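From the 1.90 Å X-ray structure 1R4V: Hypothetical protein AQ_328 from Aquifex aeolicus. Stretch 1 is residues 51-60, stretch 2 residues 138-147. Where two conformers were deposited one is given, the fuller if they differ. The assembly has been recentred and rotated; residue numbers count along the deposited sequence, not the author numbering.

Stretch 1 51-60: LLLNSVKAAF
Stretch 2 138-147: LLLMHADVIK

Val-56 and Leu-139 meet at the apolar centre of this helix-helix contact, with Val-56 CG2 3.9 Å from Leu-139 CD2. Leu-139 (chi1 m, chi2 t) leaves its backbone sideways, but its end turns inward, so Leu-139 CD2 also lies 4.1 Å from Leu-52 CD2 and 4.3 Å from Leu-53 CD2 (m, t). Both stretches are helical throughout, phi/psi near -62/-43, each a segment of a longer helix held by i to i+4 backbone hydrogen bonds. Their axes approach to 10.0 Å, and their N-to-C directions make an angle of 121°; the contact buries 430 Å², both sides summed. Register is set by CA-CA distances of 6.1 Å for Val-56 with Leu-138 and 7.6 Å for Leu-52 with His-142.

Leu-138 (m, t) points toward the first helix: its CB lies 3.9 Å from Val-56 CG1 (chi1 t), its CD2 4.0 Å from Ala-59 CB, and its CD1 4.0 Å from Phe-60 CB (chi1 t, chi2 152°). Further along the second helix, His-142 CB and Ile-146 CD1 meet Leu-52 (t, p) of the first, whose CD1 lies 3.4 Å from His-142 CB and, more loosely, 4.5 Å from Ile-146 CD1 (m, t).

His-142 (chi1 m, chi2 73°) joins this packing to the polar edge. Val-56 CG2 sits over one face of the His-142 ring, 3.9 Å from the centroid and 18° off the normal, a CH-pi contact; Ala-59 CB lies at the ring edge, 4.5 Å from His-142 CE1. His-142 ND1 donates to Leu-138 O one turn back (2.7 Å, N-H...acceptor angle 154°), a bond consistent with the ring's orientation, in which NE2 faces the first helix. There His-142 NE2 forms a 2.7 Å hydrogen bond with Ser-55 OG (chi1 t), the only hydrogen bond between the stretches, pairing two buried polar groups beside the apolar side chains.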

ATOM      1  N   LEU A  51     -10.129  -4.577  -4.315  1.00 21.45           N
ATOM      2  CA  LEU A  51      -9.408  -5.719  -3.763  1.00 22.27           C
ATOM      3  C   LEU A  51      -7.949  -5.366  -3.497  1.00 20.19           C
ATOM      4  O   LEU A  51      -7.406  -5.719  -2.441  1.00 19.17           O
ATOM      5  CB  LEU A  51      -9.538  -6.937  -4.695  1.00 23.64           C
ATOM      6  CG  LEU A  51     -10.947  -7.554  -4.752  1.00 25.26           C
ATOM      7  CD1 LEU A  51     -11.044  -8.567  -5.885  1.00 26.69           C
ATOM      8  CD2 LEU A  51     -11.292  -8.239  -3.461  1.00 27.88           C
ATOM      9  N   LEU A  52      -7.333  -4.662  -4.439  1.00 19.57           N
ATOM     10  CA  LEU A  52      -5.950  -4.211  -4.333  1.00 21.03           C
ATOM     11  C   LEU A  52      -5.783  -3.308  -3.109  1.00 20.35           C
ATOM     12  O   LEU A  52      -4.888  -3.512  -2.285  1.00 19.66           O
ATOM     13  CB  LEU A  52      -5.538  -3.475  -5.604  1.00 20.06           C
ATOM     14  CG  LEU A  52      -4.219  -2.688  -5.592  1.00 22.74           C
ATOM     15  CD1 LEU A  52      -3.025  -3.638  -5.327  1.00 25.10           C
ATOM     16  CD2 LEU A  52      -4.077  -1.985  -6.900  1.00 25.42           C
ATOM     17  N   LEU A  53      -6.651  -2.315  -2.983  1.00 19.58           N
ATOM     18  CA  LEU A  53      -6.602  -1.392  -1.844  1.00 21.27           C
ATOM     19  C   LEU A  53      -6.884  -2.052  -0.497  1.00 20.94           C
ATOM     20  O   LEU A  53      -6.294  -1.653   0.517  1.00 20.19           O
ATOM     21  CB  LEU A  53      -7.559  -0.217  -2.068  1.00 20.43           C
ATOM     22  CG  LEU A  53      -7.282   0.676  -3.266  1.00 22.92           C
ATOM     23  CD1 LEU A  53      -8.372   1.769  -3.317  1.00 27.72           C
ATOM     24  CD2 LEU A  53      -5.907   1.276  -3.210  1.00 27.11           C
ATOM     25  N   ASN A  54      -7.762  -3.059  -0.457  1.00 20.33           N
ATOM     26  CA  ASN A  54      -7.999  -3.771   0.789  1.00 21.83           C
ATOM     27  C   ASN A  54      -6.742  -4.546   1.192  1.00 19.48           C
ATOM     28  O   ASN A  54      -6.436  -4.622   2.371  1.00 19.75           O
ATOM     29  CB  ASN A  54      -9.204  -4.692   0.733  1.00 22.90           C
ATOM     30  CG  ASN A  54     -10.524  -3.936   0.767  1.00 29.20           C
ATOM     31  OD1 ASN A  54     -10.596  -2.782   1.197  1.00 35.74           O
ATOM     32  ND2 ASN A  54     -11.588  -4.605   0.325  1.00 34.68           N
ATOM     33  N   SER A  55      -6.019  -5.087   0.217  1.00 19.67           N
ATOM     34  CA  SER A  55      -4.781  -5.811   0.465  1.00 19.06           C
ATOM     35  C   SER A  55      -3.672  -4.850   0.919  1.00 19.24           C
ATOM     36  O   SER A  55      -2.901  -5.160   1.832  1.00 16.55           O
ATOM     37  CB  SER A  55      -4.379  -6.614  -0.776  1.00 20.24           C
ATOM     38  OG  SER A  55      -3.151  -7.269  -0.562  1.00 19.39           O
ATOM     39  N   VAL A  56      -3.583  -3.676   0.289  1.00 16.35           N
ATOM     40  CA  VAL A  56      -2.631  -2.649   0.693  1.00 18.62           C
ATOM     41  C   VAL A  56      -2.894  -2.232   2.145  1.00 17.28           C
ATOM     42  O   VAL A  56      -1.979  -2.155   2.976  1.00 17.54           O
ATOM     43  CB  VAL A  56      -2.650  -1.444  -0.292  1.00 15.83           C
ATOM     44  CG1 VAL A  56      -1.866  -0.271   0.257  1.00 20.60           C
ATOM     45  CG2 VAL A  56      -2.094  -1.869  -1.646  1.00 18.71           C
ATOM     46  N   LYS A  57      -4.157  -1.994   2.481  1.00 18.74           N
ATOM     47  CA  LYS A  57      -4.556  -1.587   3.815  1.00 17.99           C
ATOM     48  C   LYS A  57      -4.232  -2.663   4.835  1.00 18.13           C
ATOM     49  O   LYS A  57      -3.763  -2.337   5.933  1.00 19.60           O
ATOM     50  CB  LYS A  57      -6.055  -1.286   3.823  1.00 18.55           C
ATOM     51  CG  LYS A  57      -6.689  -0.867   5.153  1.00 20.84           C
ATOM     52  CD  LYS A  57      -8.222  -0.684   4.960  1.00 24.75           C
ATOM     53  CE  LYS A  57      -8.875  -0.213   6.255  1.00 27.84           C
ATOM     54  NZ  LYS A  57     -10.313   0.177   6.104  1.00 31.88           N
ATOM     55  N   ALA A  58      -4.526  -3.919   4.517  1.00 17.64           N
ATOM     56  CA  ALA A  58      -4.135  -5.060   5.377  1.00 16.71           C
ATOM     57  C   ALA A  58      -2.623  -5.143   5.670  1.00 18.11           C
ATOM     58  O   ALA A  58      -2.190  -5.251   6.816  1.00 16.89           O
ATOM     59  CB  ALA A  58      -4.644  -6.362   4.788  1.00 17.43           C
ATOM     60  N   ALA A  59      -1.826  -5.066   4.614  1.00 17.35           N
ATOM     61  CA  ALA A  59      -0.384  -5.090   4.675  1.00 18.03           C
ATOM     62  C   ALA A  59       0.149  -3.925   5.514  1.00 18.18           C
ATOM     63  O   ALA A  59       1.045  -4.125   6.347  1.00 17.72           O
ATOM     64  CB  ALA A  59       0.210  -5.054   3.284  1.00 18.08           C
ATOM     65  N   PHE A  60      -0.428  -2.739   5.336  1.00 18.98           N
ATOM     66  CA  PHE A  60      -0.056  -1.531   6.072  1.00 19.34           C
ATOM     67  C   PHE A  60      -0.250  -1.788   7.562  1.00 18.33           C
ATOM     68  O   PHE A  60       0.619  -1.463   8.372  1.00 18.66           O
ATOM     69  CB  PHE A  60      -0.904  -0.324   5.606  1.00 21.15           C
ATOM     70  CG  PHE A  60      -0.257   1.023   5.778  1.00 23.51           C
ATOM     71  CD1 PHE A  60      -0.607   2.051   4.910  1.00 25.56           C
ATOM     72  CD2 PHE A  60       0.680   1.293   6.761  1.00 25.49           C
ATOM     73  CE1 PHE A  60      -0.045   3.303   5.033  1.00 30.91           C
ATOM     74  CE2 PHE A  60       1.243   2.548   6.889  1.00 25.88           C
ATOM     75  CZ  PHE A  60       0.886   3.552   6.028  1.00 28.35           C
ATOM     76  N   LEU A 138       3.861   0.033  -1.140  1.00 16.77           N
ATOM     77  CA  LEU A 138       2.964  -1.121  -1.061  1.00 16.20           C
ATOM     78  C   LEU A 138       2.211  -1.312  -2.378  1.00 16.13           C
ATOM     79  O   LEU A 138       1.980  -2.429  -2.806  1.00 17.72           O
ATOM     80  CB  LEU A 138       1.986  -0.989   0.108  1.00 16.75           C
ATOM     81  CG  LEU A 138       2.588  -1.200   1.496  1.00 15.14           C
ATOM     82  CD1 LEU A 138       1.586  -0.745   2.529  1.00 19.05           C
ATOM     83  CD2 LEU A 138       3.055  -2.657   1.707  1.00 20.66           C
ATOM     84  N   LEU A 139       1.846  -0.230  -3.048  1.00 16.49           N
ATOM     85  CA  LEU A 139       1.186  -0.316  -4.349  1.00 17.44           C
ATOM     86  C   LEU A 139       2.123  -0.889  -5.403  1.00 19.46           C
ATOM     87  O   LEU A 139       1.715  -1.785  -6.158  1.00 18.47           O
ATOM     88  CB  LEU A 139       0.617   1.038  -4.751  1.00 18.69           C
ATOM     89  CG  LEU A 139      -0.692   1.420  -4.066  1.00 18.49           C
ATOM     90  CD1 LEU A 139      -0.860   2.925  -4.257  1.00 24.78           C
ATOM     91  CD2 LEU A 139      -1.880   0.665  -4.638  1.00 21.14           C
ATOM     92  N   LEU A 140       3.373  -0.430  -5.439  1.00 18.77           N
ATOM     93  CA  LEU A 140       4.343  -0.937  -6.402  1.00 20.52           C
ATOM     94  C   LEU A 140       4.687  -2.370  -6.141  1.00 21.70           C
ATOM     95  O   LEU A 140       4.844  -3.126  -7.089  1.00 22.69           O
ATOM     96  CB  LEU A 140       5.650  -0.163  -6.391  1.00 20.62           C
ATOM     97  CG  LEU A 140       5.510   1.280  -6.883  1.00 25.09           C
ATOM     98  CD1 LEU A 140       6.906   1.868  -6.925  1.00 25.02           C
ATOM     99  CD2 LEU A 140       4.812   1.384  -8.228  1.00 28.73           C
HETATM  100  N   MSE A 141       4.835  -2.720  -4.861  1.00 21.53           N
HETATM  101  CA  MSE A 141       5.009  -4.119  -4.502  1.00 23.76           C
HETATM  102  C   MSE A 141       3.883  -5.030  -4.980  1.00 20.87           C
HETATM  103  O   MSE A 141       4.147  -6.081  -5.577  1.00 18.70           O
HETATM  104  CB  MSE A 141       5.213  -4.261  -3.012  1.00 24.19           C
HETATM  105  CG  MSE A 141       5.428  -5.699  -2.690  1.00 30.85           C
HETATM  106 SE   MSE A 141       3.775  -6.511  -1.918  0.50 35.82          SE
HETATM  107  CE  MSE A 141       4.586  -8.227  -1.355  0.50 31.07           C
ATOM    108  N   HIS A 142       2.640  -4.639  -4.739  1.00 20.56           N
ATOM    109  CA  HIS A 142       1.487  -5.367  -5.251  1.00 20.87           C
ATOM    110  C   HIS A 142       1.483  -5.468  -6.775  1.00 19.37           C
ATOM    111  O   HIS A 142       1.155  -6.514  -7.289  1.00 18.79           O
ATOM    112  CB  HIS A 142       0.164  -4.760  -4.795  1.00 19.27           C
ATOM    113  CG  HIS A 142      -0.208  -5.126  -3.400  1.00 19.86           C
ATOM    114  ND1 HIS A 142       0.427  -4.595  -2.297  1.00 20.19           N
ATOM    115  CD2 HIS A 142      -1.159  -5.962  -2.924  1.00 22.05           C
ATOM    116  CE1 HIS A 142      -0.121  -5.086  -1.200  1.00 19.78           C
ATOM    117  NE2 HIS A 142      -1.081  -5.922  -1.555  1.00 22.40           N
ATOM    118  N   ALA A 143       1.855  -4.420  -7.491  1.00 18.67           N
ATOM    119  CA  ALA A 143       1.939  -4.502  -8.956  1.00 20.68           C
ATOM    120  C   ALA A 143       2.941  -5.588  -9.386  1.00 20.27           C
ATOM    121  O   ALA A 143       2.695  -6.324 -10.334  1.00 19.82           O
ATOM    122  CB  ALA A 143       2.314  -3.137  -9.544  1.00 21.48           C
ATOM    123  N   ASP A 144       4.060  -5.681  -8.679  1.00 21.44           N
ATOM    124  CA  ASP A 144       5.118  -6.644  -8.940  1.00 22.68           C
ATOM    125  C   ASP A 144       4.551  -8.054  -8.749  1.00 21.80           C
ATOM    126  O   ASP A 144       4.739  -8.923  -9.585  1.00 22.00           O
ATOM    127  CB  ASP A 144       6.323  -6.398  -8.028  1.00 23.18           C
ATOM    128  CG  ASP A 144       7.528  -7.305  -8.360  1.00 28.56           C
ATOM    129  OD1 ASP A 144       7.897  -7.447  -9.549  1.00 41.73           O
ATOM    130  OD2 ASP A 144       8.186  -7.914  -7.482  1.00 42.30           O
ATOM    131  N   VAL A 145       3.821  -8.269  -7.661  1.00 20.86           N
ATOM    132  CA  VAL A 145       3.245  -9.561  -7.354  1.00 20.18           C
ATOM    133  C   VAL A 145       2.154  -9.894  -8.378  1.00 18.46           C
ATOM    134  O   VAL A 145       2.097 -11.037  -8.823  1.00 17.16           O
ATOM    135  CB  VAL A 145       2.716  -9.606  -5.907  1.00 20.93           C
ATOM    136  CG1 VAL A 145       2.028 -10.956  -5.626  1.00 19.56           C
ATOM    137  CG2 VAL A 145       3.895  -9.366  -4.938  1.00 22.22           C
ATOM    138  N   ILE A 146       1.316  -8.931  -8.769  1.00 16.04           N
ATOM    139  CA  ILE A 146       0.269  -9.202  -9.776  1.00 17.26           C
ATOM    140  C   ILE A 146       0.874  -9.760 -11.063  1.00 16.94           C
ATOM    141  O   ILE A 146       0.415 -10.759 -11.611  1.00 16.63           O
ATOM    142  CB  ILE A 146      -0.540  -7.917 -10.085  1.00 16.91           C
ATOM    143  CG1 ILE A 146      -1.438  -7.552  -8.886  1.00 19.46           C
ATOM    144  CG2 ILE A 146      -1.354  -8.039 -11.365  1.00 17.31           C
ATOM    145  CD1 ILE A 146      -1.884  -6.137  -8.871  1.00 22.19           C
ATOM    146  N   LYS A 147       1.906  -9.087 -11.552  1.00 19.71           N
ATOM    147  CA  LYS A 147       2.609  -9.499 -12.760  1.00 21.04           C
ATOM    148  C   LYS A 147       3.311 -10.836 -12.655  1.00 19.73           C
ATOM    149  O   LYS A 147       3.339 -11.584 -13.635  1.00 20.34           O
ATOM    150  CB  LYS A 147       3.599  -8.418 -13.170  1.00 22.56           C
ATOM    151  CG  LYS A 147       2.838  -7.241 -13.772  1.00 27.59           C
ATOM    152  CD  LYS A 147       3.738  -6.304 -14.563  1.00 33.41           C
ATOM    153  CE  LYS A 147       4.455  -5.341 -13.652  1.00 39.81           C
ATOM    154  NZ  LYS A 147       4.958  -4.215 -14.477  1.00 45.88           N
TER